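Local coordinates for protein ALDH21) (Physcomitrella patens subsp. patens, PDB 5MZ5) that oxidises succinic semialdehyde to succinate with NADP(+) as cofactor, as a member of the aldehyde dehydrogenase family, at residues Phe190-Val195 with Leu222-Ile227; Ala109-Arg114 with Thr138-Thr143; Ala200-Ile203 with Pro208-Leu211. All coordinates share one frame; numbering follows the deposited sequence.

Contact 1: Phe190-Val195 with Leu222-Ile227; sequences FPLNLV and LILGEI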
ATOM      1  N   PHE A 190     -22.439  21.967  10.292  1.00 30.88           N
ATOM      2  CA  PHE A 190     -21.387  21.467  11.211  1.00 30.27           C
ATOM      3  C   PHE A 190     -20.273  22.503  11.064  1.00 34.42           C
ATOM      4  O   PHE A 190     -19.275  22.232  10.386  1.00 34.26           O
ATOM      5  CB  PHE A 190     -20.882  20.056  10.849  1.00 31.08           C
ATOM      6  CG  PHE A 190     -21.758  18.913  11.304  1.00 32.47           C
ATOM      7  CD1 PHE A 190     -22.856  18.506  10.543  1.00 36.01           C
ATOM      8  CD2 PHE A 190     -21.474  18.224  12.477  1.00 33.79           C
ATOM      9  CE1 PHE A 190     -23.679  17.454  10.976  1.00 36.86           C
ATOM     10  CE2 PHE A 190     -22.297  17.171  12.910  1.00 36.92           C
ATOM     11  CZ  PHE A 190     -23.388  16.789  12.152  1.00 35.27           C
ATOM     12  N   PRO A 191     -20.462  23.727  11.616  1.00 30.96           N
ATOM     13  CA  PRO A 191     -19.496  24.810  11.351  1.00 30.82           C
ATOM     14  C   PRO A 191     -18.099  24.645  11.931  1.00 32.11           C
ATOM     15  O   PRO A 191     -17.218  25.454  11.610  1.00 31.97           O
ATOM     16  CB  PRO A 191     -20.186  26.053  11.904  1.00 32.92           C
ATOM     17  CG  PRO A 191     -21.126  25.556  12.912  1.00 37.33           C
ATOM     18  CD  PRO A 191     -21.587  24.213  12.443  1.00 32.63           C
ATOM     19  N   LEU A 192     -17.885  23.622  12.757  1.00 26.56           N
ATOM     20  CA  LEU A 192     -16.554  23.357  13.272  1.00 26.27           C
ATOM     21  C   LEU A 192     -15.960  22.122  12.582  1.00 27.61           C
ATOM     22  O   LEU A 192     -14.890  22.218  11.982  1.00 26.89           O
ATOM     23  CB  LEU A 192     -16.564  23.228  14.804  1.00 26.93           C
ATOM     24  CG  LEU A 192     -15.216  22.952  15.475  1.00 31.34           C
ATOM     25  CD1 LEU A 192     -14.295  24.172  15.433  1.00 31.55           C
ATOM     26  CD2 LEU A 192     -15.408  22.453  16.888  1.00 32.58           C
ATOM     27  N   ASN A 193     -16.674  20.982  12.640  1.00 23.48           N
ATOM     28  CA  ASN A 193     -16.225  19.725  12.060  1.00 22.86           C
ATOM     29  C   ASN A 193     -16.036  19.779  10.547  1.00 27.19           C
ATOM     30  O   ASN A 193     -15.041  19.254  10.056  1.00 26.60           O
ATOM     31  CB  ASN A 193     -17.131  18.547  12.465  1.00 23.00           C
ATOM     32  CG  ASN A 193     -16.577  17.197  12.030  1.00 30.38           C
ATOM     33  OD1 ASN A 193     -17.033  16.605  11.055  1.00 29.23           O
ATOM     34  ND2 ASN A 193     -15.484  16.773  12.619  1.00 21.38           N
ATOM     35  N   LEU A 194     -16.962  20.401   9.810  1.00 24.54           N
ATOM     36  CA  LEU A 194     -16.845  20.445   8.356  1.00 23.96           C
ATOM     37  C   LEU A 194     -15.800  21.471   7.905  1.00 28.24           C
ATOM     38  O   LEU A 194     -15.289  21.363   6.785  1.00 27.83           O
ATOM     39  CB  LEU A 194     -18.200  20.578   7.639  1.00 23.06           C
ATOM     40  CG  LEU A 194     -19.096  19.299   7.768  1.00 27.02           C
ATOM     41  CD1 LEU A 194     -20.509  19.513   7.203  1.00 24.69           C
ATOM     42  CD2 LEU A 194     -18.451  18.080   7.117  1.00 28.38           C
ATOM     43  N   VAL A 195     -15.365  22.350   8.832  1.00 24.58           N
ATOM     44  CA  VAL A 195     -14.232  23.263   8.613  1.00 23.95           C
ATOM     45  C   VAL A 195     -12.952  22.430   8.822  1.00 26.98           C
ATOM     46  O   VAL A 195     -12.058  22.444   7.964  1.00 25.00           O
ATOM     47  CB  VAL A 195     -14.281  24.506   9.540  1.00 27.40           C
ATOM     48  CG1 VAL A 195     -12.915  25.196   9.615  1.00 26.35           C
ATOM     49  CG2 VAL A 195     -15.354  25.478   9.076  1.00 27.35           C
ATOM     50  N   LEU A 222     -13.577  31.051  13.339  1.00 23.52           N
ATOM     51  CA  LEU A 222     -12.789  32.146  13.887  1.00 23.67           C
ATOM     52  C   LEU A 222     -12.027  31.733  15.139  1.00 27.88           C
ATOM     53  O   LEU A 222     -10.947  32.261  15.373  1.00 27.01           O
ATOM     54  CB  LEU A 222     -13.641  33.418  14.106  1.00 23.99           C
ATOM     55  CG  LEU A 222     -14.164  34.093  12.806  1.00 28.20           C
ATOM     56  CD1 LEU A 222     -15.170  35.202  13.138  1.00 27.49           C
ATOM     57  CD2 LEU A 222     -13.011  34.620  11.922  1.00 31.12           C
ATOM     58  N   ILE A 223     -12.572  30.763  15.911  1.00 25.83           N
ATOM     59  CA  ILE A 223     -11.926  30.167  17.077  1.00 26.47           C
ATOM     60  C   ILE A 223     -10.723  29.358  16.577  1.00 30.08           C
ATOM     61  O   ILE A 223      -9.646  29.492  17.157  1.00 29.99           O
ATOM     62  CB  ILE A 223     -12.910  29.349  17.981  1.00 29.25           C
ATOM     63  CG1 ILE A 223     -13.912  30.294  18.706  1.00 29.74           C
ATOM     64  CG2 ILE A 223     -12.157  28.488  19.006  1.00 28.15           C
ATOM     65  CD1 ILE A 223     -15.185  29.555  19.375  1.00 30.12           C
ATOM     66  N   LEU A 224     -10.869  28.606  15.452  1.00 28.06           N
ATOM     67  CA  LEU A 224      -9.727  27.872  14.871  1.00 28.83           C
ATOM     68  C   LEU A 224      -8.620  28.861  14.463  1.00 31.57           C
ATOM     69  O   LEU A 224      -7.455  28.597  14.740  1.00 30.53           O
ATOM     70  CB  LEU A 224     -10.092  26.921  13.709  1.00 29.05           C
ATOM     71  CG  LEU A 224     -10.776  25.594  14.088  1.00 36.26           C
ATOM     72  CD1 LEU A 224     -11.281  24.855  12.838  1.00 35.73           C
ATOM     73  CD2 LEU A 224      -9.847  24.667  14.918  1.00 39.45           C
ATOM     74  N   GLY A 225      -9.030  30.020  13.939  1.00 28.39           N
ATOM     75  CA  GLY A 225      -8.179  31.141  13.551  1.00 28.35           C
ATOM     76  C   GLY A 225      -7.389  31.698  14.715  1.00 32.02           C
ATOM     77  O   GLY A 225      -6.188  31.917  14.571  1.00 31.68           O
ATOM     78  N   GLU A 226      -8.038  31.860  15.902  1.00 29.01           N
ATOM     79  CA  GLU A 226      -7.400  32.334  17.138  1.00 28.68           C
ATOM     80  C   GLU A 226      -6.324  31.342  17.572  1.00 30.63           C
ATOM     81  O   GLU A 226      -5.215  31.743  17.949  1.00 29.73           O
ATOM     82  CB  GLU A 226      -8.418  32.469  18.279  1.00 30.37           C
ATOM     83  CG  GLU A 226      -9.408  33.608  18.163  1.00 40.08           C
ATOM     84  CD  GLU A 226     -10.561  33.534  19.153  1.00 58.11           C
ATOM     85  OE1 GLU A 226     -11.653  34.039  18.807  1.00 59.02           O
ATOM     86  OE2 GLU A 226     -10.386  32.963  20.256  1.00 42.62           O
ATOM     87  N   ILE A 227      -6.673  30.046  17.535  1.00 26.86           N
ATOM     88  CA  ILE A 227      -5.778  28.947  17.890  1.00 26.56           C
ATOM     89  C   ILE A 227      -4.563  28.956  16.938  1.00 30.23           C
ATOM     90  O   ILE A 227      -3.436  28.976  17.405  1.00 30.97           O
ATOM     91  CB  ILE A 227      -6.550  27.595  17.877  1.00 28.57           C
ATOM     92  CG1 ILE A 227      -7.581  27.538  19.030  1.00 28.58           C
ATOM     93  CG2 ILE A 227      -5.584  26.390  17.881  1.00 28.56           C
ATOM     94  CD1 ILE A 227      -8.677  26.491  18.886  1.00 30.30           C
TER
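Two branched side chains, Leu-192 and Val-195, meet one leucine of a neighbouring helix, Leu-224, in a small, wholly apolar contact that illustrates how a helix start is seated against a helix side. Val-195 CG1 lies 3.6 Å from Leu-224 CD1, the closest approach between the two segments, and the two side chains pass one another head to tail. Leu-192 comes in across Leu-224 at a slant: its CD1 sits 4.0 Å from Leu-224 CG and is equally near Leu-224 CD1, so one methyl of Leu-224 touches both partners. The CB of Leu-192 does not point at the other helix; CG is anti to the backbone N (chi1 -180°), and from there CD1 is carried within touch of Leu-224. Backbone bonds shape the turn: Leu-194 N donates to Phe-190 O at 3.0 Å, whereas the bond from Val-195 N to Leu-192 O, at 3.2 Å, is weak. Around this turn, Glu-136 OE1 accepts from the backbone N of both Leu-192 and Asn-193, tying the start of helix 193-205 to helix 130-151. Leu-224 also packs on Val-107 and Leu-111 of helix 97-113, and Val-195 touches Ser-186, a residue of the NADP(+) site. With no hydrogen bond or charge pair between the segments, the join depends on the fit of methyl groups; directional bonds lie within the turn and toward Glu-136, not across the contact.

Contact 2: Ala109-Arg114 with Thr138-Thr143; sequences AELKNR and TRTIDT
Thr-140 begins the encounter with helix 97-113, setting its CG2 methyl 4.0 Å from Leu-111 CD1, the two side chains crossing at about a right angle. Its hydroxyl serves a different purpose, bonding to Glu-136 O one turn earlier in its own helix. Ile-141 follows and does most of the work. Its CG1 rests 3.5 Å from Leu-111 CB, while CD1 reaches Lys-112 CG at 3.8 Å and CG2 meets Lys-112 CE at 3.9 Å, the extended lysine chain passing over the isoleucine at a slant and touching it at two points. With an alanine in place of Ile-141, CG1, CG2 and CD1 would be gone, which would probably open a gap beside Leu-111 and leave the lysine chain without its apolar support. Asp-142 turns to the assembly instead, its OD2 hydrogen-bonded to Ser-164 OG of the second subunit. At Thr-143, OG1 donates to Arg-139 O at 2.8 Å, reaching that oxygen from the face opposite the backbone N of Thr-143; Arg-139 itself is a succinate-binding residue. Over 109-113 and 138-143 the axes run nearly antiparallel (166°) and approach to 9.8 Å, flanked by helix 115-126 through Phe-115 and Ile-118, helix 219-229 at Leu-224 and helix 193-205 at Asn-193.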
ATOM      1  N   ALA A 109      -4.609  20.214  21.443  1.00 29.41           N
ATOM      2  CA  ALA A 109      -4.417  20.666  22.824  1.00 30.05           C
ATOM      3  C   ALA A 109      -5.287  21.879  23.178  1.00 33.01           C
ATOM      4  O   ALA A 109      -5.888  21.905  24.256  1.00 31.58           O
ATOM      5  CB  ALA A 109      -2.943  20.969  23.091  1.00 31.00           C
ATOM      6  N   GLU A 110      -5.387  22.853  22.261  1.00 29.59           N
ATOM      7  CA  GLU A 110      -6.217  24.045  22.461  1.00 29.56           C
ATOM      8  C   GLU A 110      -7.721  23.740  22.399  1.00 32.10           C
ATOM      9  O   GLU A 110      -8.476  24.333  23.171  1.00 32.94           O
ATOM     10  CB  GLU A 110      -5.823  25.168  21.506  1.00 31.27           C
ATOM     11  CG  GLU A 110      -4.974  26.249  22.161  1.00 46.43           C
ATOM     12  CD  GLU A 110      -5.747  27.250  23.004  1.00 70.21           C
ATOM     13  OE1 GLU A 110      -6.411  28.135  22.417  1.00 69.09           O
ATOM     14  OE2 GLU A 110      -5.670  27.166  24.252  1.00 61.72           O
ATOM     15  N   LEU A 111      -8.148  22.802  21.518  1.00 26.39           N
ATOM     16  CA  LEU A 111      -9.550  22.365  21.435  1.00 25.84           C
ATOM     17  C   LEU A 111      -9.993  21.667  22.728  1.00 31.18           C
ATOM     18  O   LEU A 111     -11.098  21.905  23.199  1.00 31.91           O
ATOM     19  CB  LEU A 111      -9.812  21.459  20.227  1.00 24.41           C
ATOM     20  CG  LEU A 111      -9.703  22.086  18.833  1.00 27.99           C
ATOM     21  CD1 LEU A 111      -9.562  21.016  17.771  1.00 27.51           C
ATOM     22  CD2 LEU A 111     -10.884  22.980  18.520  1.00 28.99           C
ATOM     23  N   LYS A 112      -9.114  20.841  23.319  1.00 28.18           N
ATOM     24  CA  LYS A 112      -9.393  20.140  24.576  1.00 27.96           C
ATOM     25  C   LYS A 112      -9.528  21.125  25.739  1.00 33.42           C
ATOM     26  O   LYS A 112     -10.410  20.969  26.581  1.00 33.03           O
ATOM     27  CB  LYS A 112      -8.288  19.117  24.879  1.00 29.60           C
ATOM     28  CG  LYS A 112      -8.325  17.900  23.974  1.00 32.66           C
ATOM     29  CD  LYS A 112      -7.163  16.980  24.268  1.00 34.32           C
ATOM     30  CE  LYS A 112      -7.217  15.715  23.436  1.00 33.32           C
ATOM     31  NZ  LYS A 112      -5.940  14.964  23.511  1.00 40.36           N
ATOM     32  N   ASN A 113      -8.655  22.144  25.760  1.00 31.47           N
ATOM     33  CA  ASN A 113      -8.562  23.186  26.772  1.00 32.28           C
ATOM     34  C   ASN A 113      -9.766  24.133  26.769  1.00 38.47           C
ATOM     35  O   ASN A 113     -10.189  24.595  27.827  1.00 39.23           O
ATOM     36  CB  ASN A 113      -7.263  23.971  26.550  1.00 36.76           C
ATOM     37  CG  ASN A 113      -6.807  24.746  27.752  1.00 67.01           C
ATOM     38  OD1 ASN A 113      -6.486  24.181  28.805  1.00 61.92           O
ATOM     39  ND2 ASN A 113      -6.752  26.061  27.611  1.00 63.49           N
ATOM     40  N   ARG A 114     -10.300  24.431  25.576  1.00 34.81           N
ATOM     41  CA  ARG A 114     -11.433  25.332  25.380  1.00 33.75           C
ATOM     42  C   ARG A 114     -12.715  24.558  24.994  1.00 34.42           C
ATOM     43  O   ARG A 114     -13.641  25.163  24.474  1.00 33.47           O
ATOM     44  CB  ARG A 114     -11.079  26.372  24.289  1.00 32.29           C
ATOM     45  CG  ARG A 114      -9.939  27.326  24.673  1.00 31.57           C
ATOM     46  CD  ARG A 114      -9.572  28.253  23.531  1.00 29.73           C
ATOM     47  NE  ARG A 114     -10.595  29.267  23.275  1.00 35.92           N
ATOM     48  CZ  ARG A 114     -10.522  30.189  22.323  1.00 53.31           C
ATOM     49  NH1 ARG A 114      -9.467  30.240  21.514  1.00 38.49           N
ATOM     50  NH2 ARG A 114     -11.508  31.061  22.160  1.00 40.74           N
ATOM     51  N   THR A 138     -15.630  16.872  19.975  1.00 25.87           N
ATOM     52  CA  THR A 138     -14.910  15.598  20.105  1.00 25.40           C
ATOM     53  C   THR A 138     -14.499  15.087  18.726  1.00 27.06           C
ATOM     54  O   THR A 138     -13.382  14.612  18.558  1.00 27.49           O
ATOM     55  CB  THR A 138     -15.802  14.545  20.827  1.00 29.27           C
ATOM     56  OG1 THR A 138     -16.205  15.056  22.098  1.00 29.83           O
ATOM     57  CG2 THR A 138     -15.106  13.191  21.006  1.00 22.39           C
ATOM     58  N   ARG A 139     -15.414  15.145  17.756  1.00 22.63           N
ATOM     59  CA  ARG A 139     -15.134  14.680  16.408  1.00 23.11           C
ATOM     60  C   ARG A 139     -14.101  15.580  15.721  1.00 27.27           C
ATOM     61  O   ARG A 139     -13.291  15.069  14.950  1.00 26.12           O
ATOM     62  CB  ARG A 139     -16.428  14.583  15.598  1.00 26.54           C
ATOM     63  CG  ARG A 139     -17.267  13.352  15.956  1.00 32.06           C
ATOM     64  CD  ARG A 139     -18.490  13.244  15.051  1.00 34.21           C
ATOM     65  NE  ARG A 139     -18.084  13.075  13.660  1.00 36.67           N
ATOM     66  CZ  ARG A 139     -18.848  13.340  12.609  1.00 48.39           C
ATOM     67  NH1 ARG A 139     -20.094  13.761  12.775  1.00 42.30           N
ATOM     68  NH2 ARG A 139     -18.366  13.197  11.381  1.00 27.09           N
ATOM     69  N   THR A 140     -14.121  16.912  16.019  1.00 25.35           N
ATOM     70  CA  THR A 140     -13.153  17.902  15.503  1.00 24.87           C
ATOM     71  C   THR A 140     -11.769  17.596  16.086  1.00 27.30           C
ATOM     72  O   THR A 140     -10.780  17.688  15.362  1.00 26.86           O
ATOM     73  CB  THR A 140     -13.612  19.340  15.775  1.00 26.46           C
ATOM     74  OG1 THR A 140     -14.871  19.535  15.138  1.00 31.02           O
ATOM     75  CG2 THR A 140     -12.592  20.406  15.280  1.00 19.18           C
ATOM     76  N   ILE A 141     -11.719  17.230  17.391  1.00 25.12           N
ATOM     77  CA  ILE A 141     -10.493  16.804  18.085  1.00 25.03           C
ATOM     78  C   ILE A 141      -9.936  15.545  17.379  1.00 27.43           C
ATOM     79  O   ILE A 141      -8.752  15.529  17.045  1.00 25.25           O
ATOM     80  CB  ILE A 141     -10.659  16.677  19.633  1.00 28.37           C
ATOM     81  CG1 ILE A 141     -10.802  18.087  20.274  1.00 28.60           C
ATOM     82  CG2 ILE A 141      -9.480  15.913  20.287  1.00 28.96           C
ATOM     83  CD1 ILE A 141     -11.362  18.168  21.664  1.00 29.17           C
ATOM     84  N   ASP A 142     -10.812  14.565  17.047  1.00 25.11           N
ATOM     85  CA  ASP A 142     -10.406  13.346  16.341  1.00 25.57           C
ATOM     86  C   ASP A 142      -9.876  13.647  14.934  1.00 28.54           C
ATOM     87  O   ASP A 142      -8.924  13.009  14.506  1.00 27.97           O
ATOM     88  CB  ASP A 142     -11.566  12.330  16.224  1.00 28.05           C
ATOM     89  CG  ASP A 142     -12.043  11.662  17.505  1.00 37.54           C
ATOM     90  OD1 ASP A 142     -11.333  11.769  18.538  1.00 37.26           O
ATOM     91  OD2 ASP A 142     -13.129  11.028  17.475  1.00 45.62           O
ATOM     92  N   THR A 143     -10.502  14.599  14.221  1.00 23.81           N
ATOM     93  CA  THR A 143     -10.149  15.002  12.858  1.00 22.67           C
ATOM     94  C   THR A 143      -8.747  15.622  12.839  1.00 23.74           C
ATOM     95  O   THR A 143      -7.931  15.237  12.003  1.00 21.61           O
ATOM     96  CB  THR A 143     -11.231  15.936  12.285  1.00 22.00           C
ATOM     97  OG1 THR A 143     -12.468  15.231  12.298  1.00 25.49           O
ATOM     98  CG2 THR A 143     -10.926  16.414  10.869  1.00 14.40           C
TER

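Contact 3: Ala200-Ile203 with Pro208-Leu211; sequences APAI and PFVL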
ATOM      1  N   ALA A 200      -7.582  20.783   8.583  1.00 21.31           N
ATOM      2  CA  ALA A 200      -6.630  19.787   9.126  1.00 21.61           C
ATOM      3  C   ALA A 200      -5.841  19.100   7.991  1.00 25.46           C
ATOM      4  O   ALA A 200      -4.625  19.139   8.068  1.00 24.19           O
ATOM      5  CB  ALA A 200      -7.343  18.777  10.026  1.00 22.15           C
ATOM      6  N   PRO A 201      -6.461  18.597   6.876  1.00 23.57           N
ATOM      7  CA  PRO A 201      -5.643  18.049   5.769  1.00 22.50           C
ATOM      8  C   PRO A 201      -4.742  19.069   5.044  1.00 24.15           C
ATOM      9  O   PRO A 201      -3.654  18.688   4.626  1.00 22.04           O
ATOM     10  CB  PRO A 201      -6.679  17.412   4.828  1.00 23.73           C
ATOM     11  CG  PRO A 201      -7.952  18.010   5.178  1.00 27.63           C
ATOM     12  CD  PRO A 201      -7.906  18.387   6.616  1.00 23.49           C
ATOM     13  N   ALA A 202      -5.149  20.356   4.935  1.00 20.94           N
ATOM     14  CA  ALA A 202      -4.329  21.411   4.313  1.00 20.28           C
ATOM     15  C   ALA A 202      -3.029  21.630   5.093  1.00 23.95           C
ATOM     16  O   ALA A 202      -1.960  21.715   4.496  1.00 24.16           O
ATOM     17  CB  ALA A 202      -5.110  22.706   4.213  1.00 21.15           C
ATOM     18  N   ILE A 203      -3.123  21.668   6.424  1.00 20.66           N
ATOM     19  CA  ILE A 203      -1.975  21.801   7.324  1.00 20.56           C
ATOM     20  C   ILE A 203      -1.129  20.488   7.307  1.00 23.77           C
ATOM     21  O   ILE A 203       0.086  20.569   7.211  1.00 22.53           O
ATOM     22  CB  ILE A 203      -2.412  22.223   8.754  1.00 23.18           C
ATOM     23  CG1 ILE A 203      -3.052  23.634   8.730  1.00 24.19           C
ATOM     24  CG2 ILE A 203      -1.225  22.164   9.739  1.00 24.76           C
ATOM     25  CD1 ILE A 203      -3.868  24.014   9.977  1.00 26.05           C
ATOM     26  N   PRO A 208      -1.076  26.426   1.972  1.00 22.63           N
ATOM     27  CA  PRO A 208      -1.696  27.619   2.577  1.00 22.74           C
ATOM     28  C   PRO A 208      -3.173  27.687   2.128  1.00 25.71           C
ATOM     29  O   PRO A 208      -3.546  27.105   1.103  1.00 24.48           O
ATOM     30  CB  PRO A 208      -0.875  28.778   1.995  1.00 24.57           C
ATOM     31  CG  PRO A 208      -0.415  28.270   0.675  1.00 28.27           C
ATOM     32  CD  PRO A 208      -0.220  26.785   0.815  1.00 23.65           C
ATOM     33  N   PHE A 209      -4.030  28.362   2.900  1.00 20.75           N
ATOM     34  CA  PHE A 209      -5.438  28.396   2.543  1.00 19.20           C
ATOM     35  C   PHE A 209      -6.121  29.705   2.913  1.00 24.38           C
ATOM     36  O   PHE A 209      -5.677  30.406   3.816  1.00 23.48           O
ATOM     37  CB  PHE A 209      -6.193  27.199   3.185  1.00 20.45           C
ATOM     38  CG  PHE A 209      -6.235  27.206   4.699  1.00 21.06           C
ATOM     39  CD1 PHE A 209      -7.245  27.878   5.382  1.00 23.68           C
ATOM     40  CD2 PHE A 209      -5.242  26.573   5.442  1.00 22.58           C
ATOM     41  CE1 PHE A 209      -7.264  27.915   6.783  1.00 24.74           C
ATOM     42  CE2 PHE A 209      -5.269  26.598   6.842  1.00 25.60           C
ATOM     43  CZ  PHE A 209      -6.286  27.263   7.503  1.00 23.56           C
ATOM     44  N   VAL A 210      -7.234  30.001   2.233  1.00 22.26           N
ATOM     45  CA  VAL A 210      -8.119  31.135   2.515  1.00 21.03           C
ATOM     46  C   VAL A 210      -9.485  30.507   2.721  1.00 24.91           C
ATOM     47  O   VAL A 210     -10.033  29.896   1.804  1.00 25.77           O
ATOM     48  CB  VAL A 210      -8.122  32.269   1.446  1.00 23.89           C
ATOM     49  CG1 VAL A 210      -8.960  33.454   1.917  1.00 23.67           C
ATOM     50  CG2 VAL A 210      -6.705  32.727   1.123  1.00 23.60           C
ATOM     51  N   LEU A 211     -10.010  30.617   3.932  1.00 20.65           N
ATOM     52  CA  LEU A 211     -11.299  30.049   4.266  1.00 21.05           C
ATOM     53  C   LEU A 211     -12.397  31.087   4.368  1.00 26.26           C
ATOM     54  O   LEU A 211     -12.241  32.119   5.036  1.00 23.94           O
ATOM     55  CB  LEU A 211     -11.220  29.186   5.566  1.00 21.39           C
ATOM     56  CG  LEU A 211     -12.539  28.769   6.263  1.00 24.69           C
ATOM     57  CD1 LEU A 211     -13.304  27.710   5.458  1.00 23.21           C
ATOM     58  CD2 LEU A 211     -12.248  28.263   7.621  1.00 26.30           C
TER
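Ala-202 and Ile-203 meet the ring of Phe-209 where a helix of the Rossmann-type domain packs on its sheet. The two segments belong to a beta-alpha-beta crossover, strand 182-185, helix 193-205 and strand 209-212, and the contact joins the end of the helix to the strand that follows it. In the first shell, Ala-202 CB points at the strand and comes 4.1 Å from Phe-209 CD2, approaching the ring at a slant. Ile-203 arrives at the ring edge, near its plane, with CG1 4.2 Å from Phe-209 CE2. Neighbouring ring atoms thus receive consecutive helix residues, one by a methyl and the other by a methylene. The Ile-203 CB bond does not aim at the strand; CG1, anti to the carbonyl carbon (chi1 -64°), brings the branch nearer. In the next shell, Met-184 of the central strand touches both Ala-202 and Phe-209, while Phe-239 of strand 239-241 also packs on the ring. Backbone bonds from Phe-209 to Ala-238 and Ser-240, and from Val-210 to Val-182 and Met-184, fix the strand between its parallel neighbours, and hence the base from which the ring rises. The phenyl ring is placed by the first torsion of Phe-209, chi1 64°, which sets CG between the backbone N and the carbonyl carbon.

The three contacts form one connected region around helix 193-205, whose start takes part in contact 1 and whose later turns enter contact 3. Contacts 1 and 2 have centres about 10 Å apart and are joined by a salt bridge from Glu-226 OE2 to Arg-114 NH2 (2.9 Å) and by packing of Leu-192 CD2 against Thr-140 OG1 (3.4 Å). Contact 3 is nested in the loop closed by contact 1, and Val-195 CG1 touches Leu-211 CD2 at 3.7 Å. Segment 138-143 of contact 2 also carries Arg-139 of the succinate site, about 8 Å from Leu-192, side chain to side chain; by the same measure Val-195 lies about 3 Å from Ser-186 of the NADP(+) site, although neither ligand is bound here.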